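Local coordinates for lipid binding protein LpqN (Mycobacterium tuberculosis, PDB 6E5F) that supports cell envelope biogenesis as a lipid-binding lipoprotein, interacts with the periplasmic loop domains of mycolate transporters MmpL3 and MmpL11, and acts as a virulence factor, at residues A141-K146 / A167-G171; A159-G163 / Q185-V189; S82-P88 / Q223-P228. All blocks are in the same frame, centred on the assembly; numbering follows the deposited sequence. Where two conformers were deposited one is given.

Contact 1 of 3, residues A141-K146 / A167-G171. With L6T (alpha-D-glucopyranosyl 6-O-dodecyl-alpha-D-glucopyranoside), chain B.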
loop_
_atom_site.group_PDB
_atom_site.type_symbol
_atom_site.label_atom_id
_atom_site.label_comp_id
_atom_site.label_asym_id
_atom_site.label_seq_id
_atom_site.Cartn_x
_atom_site.Cartn_y
_atom_site.Cartn_z
ATOM N N ALA A 141 6.793 1.219 -8.629
ATOM C CA ALA A 141 5.597 1.287 -7.792
ATOM C C ALA A 141 4.348 1.787 -8.520
ATOM O O ALA A 141 3.267 1.226 -8.274
ATOM C CB ALA A 141 5.886 2.164 -6.566
ATOM N N PRO A 142 4.401 2.803 -9.384
ATOM C CA PRO A 142 3.151 3.285 -9.997
ATOM C C PRO A 142 2.535 2.327 -11.004
ATOM O O PRO A 142 1.362 2.508 -11.358
ATOM C CB PRO A 142 3.545 4.624 -10.633
ATOM C CG PRO A 142 5.008 4.644 -10.696
ATOM C CD PRO A 142 5.550 3.673 -9.687
ATOM N N GLY A 143 3.258 1.294 -11.446
ATOM C CA GLY A 143 2.764 0.468 -12.535
ATOM C C GLY A 143 1.431 -0.194 -12.234
ATOM O O GLY A 143 0.545 -0.244 -13.091
ATOM N N GLU A 144 1.269 -0.710 -11.013
ATOM C CA GLU A 144 0.085 -1.497 -10.682
ATOM C C GLU A 144 -1.192 -0.673 -10.818
ATOM O O GLU A 144 -2.133 -1.080 -11.511
ATOM C CB GLU A 144 0.217 -2.069 -9.268
ATOM C CG GLU A 144 -0.963 -2.931 -8.842
ATOM C CD GLU A 144 -0.819 -3.479 -7.436
ATOM O OE1 GLU A 144 -1.758 -4.154 -6.961
ATOM O OE2 GLU A 144 0.229 -3.237 -6.805
ATOM N N LEU A 145 -1.256 0.477 -10.142
ATOM C CA LEU A 145 -2.457 1.304 -10.228
ATOM C C LEU A 145 -2.698 1.774 -11.652
ATOM O O LEU A 145 -3.843 1.827 -12.111
ATOM C CB LEU A 145 -2.360 2.503 -9.288
ATOM C CG LEU A 145 -2.315 2.286 -7.773
ATOM C CD1 LEU A 145 -3.042 3.425 -7.060
ATOM C CD2 LEU A 145 -2.874 0.942 -7.347
ATOM N N LYS A 146 -1.632 2.129 -12.371
ATOM C CA LYS A 146 -1.801 2.621 -13.733
ATOM C C LYS A 146 -2.387 1.565 -14.661
ATOM O O LYS A 146 -2.912 1.916 -15.724
ATOM C CB LYS A 146 -0.469 3.145 -14.272
ATOM C CG LYS A 146 -0.012 4.436 -13.607
ATOM C CD LYS A 146 1.390 4.836 -14.042
ATOM C CE LYS A 146 1.443 5.234 -15.508
ATOM N NZ LYS A 146 2.836 5.522 -15.954
ATOM N N ALA A 167 9.604 6.248 0.140
ATOM C CA ALA A 167 8.319 5.735 -0.292
ATOM C C ALA A 167 7.894 6.398 -1.591
ATOM O O ALA A 167 8.503 7.362 -2.068
ATOM C CB ALA A 167 7.257 5.950 0.792
ATOM N N TRP A 168 6.828 5.851 -2.159
ATOM C CA TRP A 168 6.190 6.392 -3.346
ATOM C C TRP A 168 4.693 6.293 -3.129
ATOM O O TRP A 168 4.201 5.287 -2.620
ATOM C CB TRP A 168 6.553 5.590 -4.600
ATOM C CG TRP A 168 6.181 6.337 -5.824
ATOM C CD1 TRP A 168 5.016 6.249 -6.524
ATOM C CD2 TRP A 168 6.975 7.328 -6.471
ATOM N NE1 TRP A 168 5.038 7.134 -7.583
ATOM C CE2 TRP A 168 6.233 7.803 -7.571
ATOM C CE3 TRP A 168 8.244 7.846 -6.233
ATOM C CZ2 TRP A 168 6.726 8.784 -8.435
ATOM C CZ3 TRP A 168 8.728 8.823 -7.084
ATOM C CH2 TRP A 168 7.971 9.276 -8.172
ATOM N N GLN A 169 3.961 7.335 -3.518
ATOM C CA GLN A 169 2.516 7.298 -3.402
ATOM C C GLN A 169 1.894 7.800 -4.687
ATOM O O GLN A 169 2.347 8.798 -5.258
ATOM C CB GLN A 169 2.010 8.136 -2.216
ATOM C CG GLN A 169 0.495 8.129 -2.063
ATOM C CD GLN A 169 0.045 8.616 -0.700
ATOM O OE1 GLN A 169 0.531 8.152 0.329
ATOM N NE2 GLN A 169 -0.899 9.550 -0.688
ATOM N N LEU A 170 0.867 7.101 -5.143
ATOM C CA LEU A 170 0.031 7.634 -6.205
ATOM C C LEU A 170 -1.413 7.275 -5.920
ATOM O O LEU A 170 -1.723 6.267 -5.272
ATOM C CB LEU A 170 0.462 7.155 -7.591
ATOM C CG LEU A 170 0.003 5.780 -8.040
ATOM C CD1 LEU A 170 0.156 5.641 -9.559
ATOM C CD2 LEU A 170 0.761 4.688 -7.308
ATOM N N GLY A 171 -2.299 8.138 -6.392
ATOM C CA GLY A 171 -3.717 7.940 -6.229
ATOM C C GLY A 171 -4.465 8.434 -7.448
ATOM O O GLY A 171 -3.921 9.149 -8.290
HETATM C C1 L6T B . -7.798 12.205 -10.950
HETATM C C2 L6T B . -9.168 11.551 -11.019
HETATM C C3 L6T B . -10.077 12.172 -9.982
HETATM C C4 L6T B . -9.439 12.007 -8.616
HETATM C C5 L6T B . -8.083 12.706 -8.632
HETATM C C6 L6T B . -7.421 12.653 -7.224
HETATM C CAA L6T B . -6.584 14.122 -11.490
HETATM C CAO L6T B . -6.847 13.885 -13.850
HETATM C CAP L6T B . -6.244 13.223 -15.092
HETATM C CAR L6T B . -6.880 15.394 -14.035
HETATM C CAT L6T B . -7.485 16.021 -12.794
HETATM C CAV L6T B . -6.631 15.636 -11.605
HETATM C CAX L6T B . -6.536 10.995 -5.833
HETATM C CAY L6T B . -7.090 11.121 -4.383
HETATM C CAZ L6T B . -6.277 10.051 -3.657
HETATM C CBA L6T B . -6.379 10.355 -2.162
HETATM C CBB L6T B . -6.219 8.939 -1.594
HETATM C CBC L6T B . -5.414 9.046 -0.331
HETATM C CBD L6T B . -5.139 7.585 0.166
HETATM C CBE L6T B . -3.910 7.679 1.036
HETATM C CBF L6T B . -2.655 6.985 0.391
HETATM C CBG L6T B . -2.758 5.455 0.561
HETATM C CBH L6T B . -2.860 5.075 2.024
HETATM C CBI L6T B . -1.899 5.842 2.941
HETATM O O1 L6T B . -7.905 13.600 -11.273
HETATM O O2 L6T B . -9.729 11.754 -12.321
HETATM O O3 L6T B . -11.356 11.527 -10.010
HETATM O O4 L6T B . -10.289 12.597 -7.634
HETATM O O5 L6T B . -7.242 12.065 -9.619
HETATM O O6 L6T B . -7.518 11.315 -6.827
HETATM O OAN L6T B . -6.041 13.554 -12.702
HETATM O OAQ L6T B . -4.879 13.619 -15.231
HETATM O OAS L6T B . -7.677 15.729 -15.180
HETATM O OAU L6T B . -7.511 17.449 -12.931
HETATM O OAW L6T B . -7.190 16.193 -10.408
#

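Contact 2 of 3, residues A159-G163 / Q185-V189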
loop_
_atom_site.group_PDB
_atom_site.type_symbol
_atom_site.label_atom_id
_atom_site.label_comp_id
_atom_site.label_asym_id
_atom_site.label_seq_id
_atom_site.Cartn_x
_atom_site.Cartn_y
_atom_site.Cartn_z
ATOM N N ALA A 159 7.278 10.989 -4.858
ATOM C CA ALA A 159 8.075 10.458 -3.771
ATOM C C ALA A 159 7.531 10.934 -2.434
ATOM O O ALA A 159 6.924 12.006 -2.322
ATOM C CB ALA A 159 9.530 10.902 -3.902
ATOM N N ALA A 160 7.757 10.114 -1.414
ATOM C CA ALA A 160 7.301 10.390 -0.067
ATOM C C ALA A 160 8.224 9.667 0.902
ATOM O O ALA A 160 9.188 9.013 0.502
ATOM C CB ALA A 160 5.848 9.940 0.111
ATOM N N THR A 161 7.923 9.797 2.188
ATOM C CA THR A 161 8.616 9.049 3.222
ATOM C C THR A 161 7.587 8.527 4.214
ATOM O O THR A 161 6.481 9.062 4.334
ATOM C CB THR A 161 9.660 9.904 3.954
ATOM O OG1 THR A 161 9.007 10.983 4.633
ATOM C CG2 THR A 161 10.688 10.465 2.973
ATOM N N LEU A 162 7.962 7.462 4.918
ATOM C CA LEU A 162 7.142 6.909 5.988
ATOM C C LEU A 162 8.094 6.328 7.022
ATOM O O LEU A 162 8.956 5.519 6.674
ATOM C CB LEU A 162 6.221 5.805 5.453
ATOM C CG LEU A 162 4.728 5.773 5.810
ATOM C CD1 LEU A 162 4.310 4.373 6.229
ATOM C CD2 LEU A 162 4.304 6.794 6.854
ATOM N N GLY A 163 7.945 6.745 8.278
ATOM C CA GLY A 163 8.794 6.241 9.340
ATOM C C GLY A 163 10.281 6.376 9.076
ATOM O O GLY A 163 11.072 5.582 9.589
ATOM N N GLN A 185 -2.127 4.011 -3.491
ATOM C CA GLN A 185 -1.177 3.037 -2.990
ATOM C C GLN A 185 0.093 3.751 -2.577
ATOM O O GLN A 185 0.687 4.484 -3.372
ATOM C CB GLN A 185 -0.868 1.993 -4.056
ATOM C CG GLN A 185 0.064 0.892 -3.588
ATOM C CD GLN A 185 0.360 -0.081 -4.689
ATOM O OE1 GLN A 185 1.050 0.251 -5.651
ATOM N NE2 GLN A 185 -0.159 -1.297 -4.560
ATOM N N LYS A 186 0.501 3.534 -1.329
ATOM C CA LYS A 186 1.795 3.989 -0.846
ATOM C C LYS A 186 2.695 2.772 -0.712
ATOM O O LYS A 186 2.327 1.795 -0.050
ATOM C CB LYS A 186 1.678 4.716 0.496
ATOM C CG LYS A 186 2.967 5.431 0.900
ATOM C CD LYS A 186 2.746 6.443 2.018
ATOM C CE LYS A 186 3.919 7.415 2.121
ATOM N NZ LYS A 186 3.650 8.561 3.041
ATOM N N THR A 187 3.852 2.829 -1.356
ATOM C CA THR A 187 4.844 1.764 -1.295
ATOM C C THR A 187 6.047 2.296 -0.528
ATOM O O THR A 187 6.568 3.360 -0.852
ATOM C CB THR A 187 5.256 1.349 -2.706
ATOM O OG1 THR A 187 4.126 0.822 -3.409
ATOM C CG2 THR A 187 6.352 0.287 -2.661
ATOM N N VAL A 188 6.470 1.566 0.496
ATOM C CA VAL A 188 7.604 1.949 1.331
ATOM C C VAL A 188 8.659 0.859 1.209
ATOM O O VAL A 188 8.344 -0.322 1.358
ATOM C CB VAL A 188 7.192 2.114 2.802
ATOM C CG1 VAL A 188 8.345 2.694 3.618
ATOM C CG2 VAL A 188 5.938 2.973 2.932
ATOM N N VAL A 189 9.888 1.258 0.917
ATOM C CA VAL A 189 11.000 0.319 0.784
ATOM C C VAL A 189 11.838 0.374 2.050
ATOM O O VAL A 189 12.283 1.449 2.472
ATOM C CB VAL A 189 11.827 0.618 -0.474
ATOM C CG1 VAL A 189 13.011 -0.307 -0.575
ATOM C CG2 VAL A 189 10.955 0.464 -1.701
#

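Contact 3 of 3, residues S82-P88 / Q223-P228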
loop_
_atom_site.group_PDB
_atom_site.type_symbol
_atom_site.label_atom_id
_atom_site.label_comp_id
_atom_site.label_asym_id
_atom_site.label_seq_id
_atom_site.Cartn_x
_atom_site.Cartn_y
_atom_site.Cartn_z
ATOM N N SER A 82 11.851 -9.489 10.699
ATOM C CA SER A 82 11.048 -8.513 9.969
ATOM C C SER A 82 10.973 -7.194 10.723
ATOM O O SER A 82 11.119 -7.145 11.943
ATOM C CB SER A 82 9.627 -9.047 9.742
ATOM O OG SER A 82 8.890 -9.117 10.949
ATOM N N PRO A 83 10.733 -6.083 10.021
ATOM C CA PRO A 83 10.624 -4.793 10.712
ATOM C C PRO A 83 9.331 -4.707 11.508
ATOM O O PRO A 83 8.349 -5.395 11.227
ATOM C CB PRO A 83 10.640 -3.771 9.566
ATOM C CG PRO A 83 10.203 -4.518 8.384
ATOM C CD PRO A 83 10.655 -5.935 8.560
ATOM N N THR A 84 9.348 -3.858 12.530
ATOM C CA THR A 84 8.155 -3.566 13.313
ATOM C C THR A 84 7.537 -2.293 12.749
ATOM O O THR A 84 8.179 -1.238 12.747
ATOM C CB THR A 84 8.494 -3.385 14.790
ATOM O OG1 THR A 84 9.212 -4.532 15.267
ATOM C CG2 THR A 84 7.223 -3.211 15.616
ATOM N N ILE A 85 6.303 -2.398 12.272
ATOM C CA ILE A 85 5.618 -1.297 11.601
ATOM C C ILE A 85 4.396 -0.950 12.438
ATOM O O ILE A 85 3.451 -1.743 12.528
ATOM C CB ILE A 85 5.236 -1.660 10.165
ATOM C CG1 ILE A 85 6.500 -1.959 9.352
ATOM C CG2 ILE A 85 4.450 -0.522 9.522
ATOM C CD1 ILE A 85 6.243 -2.665 8.053
ATOM N N ASP A 86 4.419 0.229 13.055
ATOM C CA ASP A 86 3.337 0.686 13.927
ATOM C C ASP A 86 2.458 1.635 13.116
ATOM O O ASP A 86 2.728 2.834 13.025
ATOM C CB ASP A 86 3.909 1.363 15.169
ATOM C CG ASP A 86 2.830 1.855 16.116
ATOM O OD1 ASP A 86 2.029 1.024 16.590
ATOM O OD2 ASP A 86 2.792 3.073 16.394
ATOM N N LEU A 87 1.400 1.083 12.517
ATOM C CA LEU A 87 0.401 1.888 11.822
ATOM C C LEU A 87 -0.637 2.391 12.824
ATOM O O LEU A 87 -1.082 1.632 13.689
ATOM C CB LEU A 87 -0.322 1.052 10.768
ATOM C CG LEU A 87 0.162 0.952 9.314
ATOM C CD1 LEU A 87 1.134 2.055 8.909
ATOM C CD2 LEU A 87 0.753 -0.425 9.038
ATOM N N PRO A 88 -1.058 3.647 12.725
ATOM C CA PRO A 88 -2.109 4.141 13.617
ATOM C C PRO A 88 -3.489 3.710 13.143
ATOM O O PRO A 88 -3.709 3.392 11.973
ATOM C CB PRO A 88 -1.959 5.662 13.512
ATOM C CG PRO A 88 -1.501 5.869 12.107
ATOM C CD PRO A 88 -0.590 4.700 11.803
ATOM N N GLN A 223 1.999 9.572 11.971
ATOM C CA GLN A 223 2.149 8.784 13.190
ATOM C C GLN A 223 2.812 7.428 12.983
ATOM O O GLN A 223 3.158 6.775 13.975
ATOM C CB GLN A 223 0.786 8.573 13.869
ATOM C CG GLN A 223 0.071 9.865 14.232
ATOM C CD GLN A 223 -1.197 9.642 15.034
ATOM O OE1 GLN A 223 -1.455 8.541 15.519
ATOM N NE2 GLN A 223 -1.999 10.692 15.174
ATOM N N THR A 224 3.007 6.985 11.745
ATOM C CA THR A 224 3.579 5.664 11.519
ATOM C C THR A 224 5.056 5.659 11.888
ATOM O O THR A 224 5.811 6.555 11.502
ATOM C CB THR A 224 3.416 5.250 10.056
ATOM O OG1 THR A 224 2.026 5.113 9.750
ATOM C CG2 THR A 224 4.111 3.922 9.797
ATOM N N THR A 225 5.467 4.640 12.635
ATOM C CA THR A 225 6.871 4.395 12.921
ATOM C C THR A 225 7.261 3.056 12.311
ATOM O O THR A 225 6.459 2.116 12.283
ATOM C CB THR A 225 7.135 4.369 14.429
ATOM O OG1 THR A 225 6.550 3.193 15.002
ATOM C CG2 THR A 225 6.553 5.604 15.102
ATOM N N ILE A 226 8.489 2.982 11.808
ATOM C CA ILE A 226 9.036 1.767 11.225
ATOM C C ILE A 226 10.413 1.571 11.830
ATOM O O ILE A 226 11.287 2.434 11.677
ATOM C CB ILE A 226 9.138 1.849 9.693
ATOM C CG1 ILE A 226 7.754 2.064 9.084
ATOM C CG2 ILE A 226 9.780 0.583 9.133
ATOM C CD1 ILE A 226 7.771 2.286 7.586
ATOM N N THR A 227 10.611 0.450 12.500
ATOM C CA THR A 227 11.889 0.142 13.140
ATOM C C THR A 227 12.407 -1.173 12.581
ATOM O O THR A 227 11.799 -2.230 12.840
ATOM C CB THR A 227 11.692 0.042 14.651
ATOM O OG1 THR A 227 10.977 1.193 15.116
ATOM C CG2 THR A 227 13.035 -0.042 15.371
ATOM N N PRO A 228 13.505 -1.178 11.813
ATOM C CA PRO A 228 13.998 -2.429 11.232
ATOM C C PRO A 228 14.589 -3.370 12.276
ATOM O O PRO A 228 14.337 -4.571 12.186
ATOM C CB PRO A 228 15.086 -1.955 10.260
ATOM C CG PRO A 228 15.568 -0.684 10.840
ATOM C CD PRO A 228 14.366 -0.033 11.454
HETATM O O HOH W 1 8.005 0.689 14.949
HETATM O O HOH W 2 11.640 -3.560 16.030
HETATM O O HOH W 3 1.299 4.801 15.093
#

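Contact 1 of 3, residues A141-K146 / A167-G171
A short helix and its lead-in, residues 141-146, pack against one face of strand 165-176 in the antiparallel sheet of this Mog1p/PsbP-clan domain, while the other face of the same strand meets the bound dodecyl trehaloside. The alternation of side chains along 167-171 sets up this division. Ala167 takes no part in the packing on 141-146; its methyl lies on the far side, against Lys186 and Val188. Trp168 points toward 141-146 and packs on the lead-in, Trp168 CB lying 4.0 Å from Ala141 CB and Trp168 CD1 4.1 Å from Pro142 CD. Both residues approach the indole obliquely, and its NE1 is hydrogen-bonded to the backbone of Asp156. With Gln169 the direction reverses: this side chain points away from 141-146, and its NE2 comes within 3.3 Å of CBF in the alkyl chain of the ligand. Leu170 turns back toward 141-146 and is the centre of the contact. Leu170 CD1 is 3.7 Å from Pro142 CB and 4.2 Å from Lys146 CG, and Leu170 CD2 is 3.9 Å from Leu145 CG. The aliphatic part of Lys146 thus borders the apolar patch, while its ammonium forms a salt bridge with Asp156. Association of the two segments is therefore by apolar packing; within 141-146 a backbone hydrogen bond runs from Lys146 N to Pro142 O (3.2 Å). At Gly171, a pocket residue, a CB would point away from 141-146 and clash with the lipid; without one, Gly171 C lies 3.7 Å from CAX of the ligand.

Contact 2 of 3, residues A159-G163 / Q185-V189
This is a side-chain contact between two strands of the same antiparallel sheet that are not neighbours: strand 165-176 pairs with both 152-162 and 179-192 and lies between them. The axes of 159-162 and 185-189 cross at -66° and come no closer than 7.7 Å, so the link is made by side chains reaching across. Lys186, extended with all four chi angles near t, passes Ala160, whose CB is 3.8 Å from Lys186 CE, and donates a hydrogen bond from Lys186 NZ to Thr161 O (3.2 Å). The same ammonium forms a salt bridge with Asp221 of helix 210-223. Further along, Leu162 CB packs on Val188 CG2 at 3.8 Å, adding an apolar contact beside the polar one. The steep crossing is consistent with a twisted, curled sheet. The side chain of Lys186 is about 4 Å from the bound L6T at their nearest atoms. The face carrying Lys186 thus borders the lipid pocket between sheet and helix 210-223, lined by Gln169, Met214 and Ala217, in this Mog1p/PsbP-clan domain.

Contact 3 of 3, residues S82-P88 / Q223-P228
Backbone hydrogen bonds join 84-86 and 225-227 into a two-stranded antiparallel ribbon, the segment directions lying at 173°. Thr84 and Thr227 form one hydrogen-bonded pair, with N to O distances of 3.0 Å both from Thr84 N to Thr227 O and from Thr227 N to Thr84 O. Asp86 and Thr225 form the other, through a 2.9 Å bond from Asp86 N to Thr225 O and a weak 3.3 Å return from Thr225 N to Asp86 O. CA-H...O contacts supplement the ladder, the shortest running from Thr224 CA to Asp86 O at 3.3 Å. Water reinforces the face carrying Thr84, Thr225, Thr227 and Asp86: water 1 donates to Thr84 O (2.9 Å) and hydrogen-bonds Thr225 OG1 (2.9 Å) and Thr227 OG1 (3.0 Å). Apolar contacts occupy the other face, where the non-hydrogen-bonded pair Ile85 and Ile226 meets with CG1 of Ile85 4.2 Å from CG2 of Ile226. Beyond the ladder, Pro88 CD lies 3.4 Å from Thr224 OG1, a hydroxyl that is hydrogen-bonded to Ile220 O in the preceding helix. Strand 225-227 follows helix 210-223 directly, and the isoleucine face of the ribbon packs on the main sheet: Ile85 and Ile226 both touch Ile190 of strand 179-192; Ile226 also meets Val188 of that strand and Phe165 of 165-176, and Ile85 meets Leu199 of 195-206.

From the N terminus, residues 82-88 come first and are met only at the C terminus by 223-228, so contact 3 closes a loop of 134 intervening residues that encloses both other contacts. Within it, 167-171 closes contact 1 on 141-146 after 20 residues and 185-189 closes contact 2 on 159-163 after 21; the segments alternate, so these contacts cross. In the main sheet 167-171 lies between 159-163 and 185-189 and is hydrogen-bonded to both, Ala167 N to Ala160 O and Trp168 O to Thr187 N each at 2.8 Å. Contact 2 also touches contact 3, Leu162 CD1 lying 3.6 Å from Thr224 CG2. Contacts 1 and 3 do not touch (nearest atoms about 8 Å apart) and lie on opposite sides of the chain's centre.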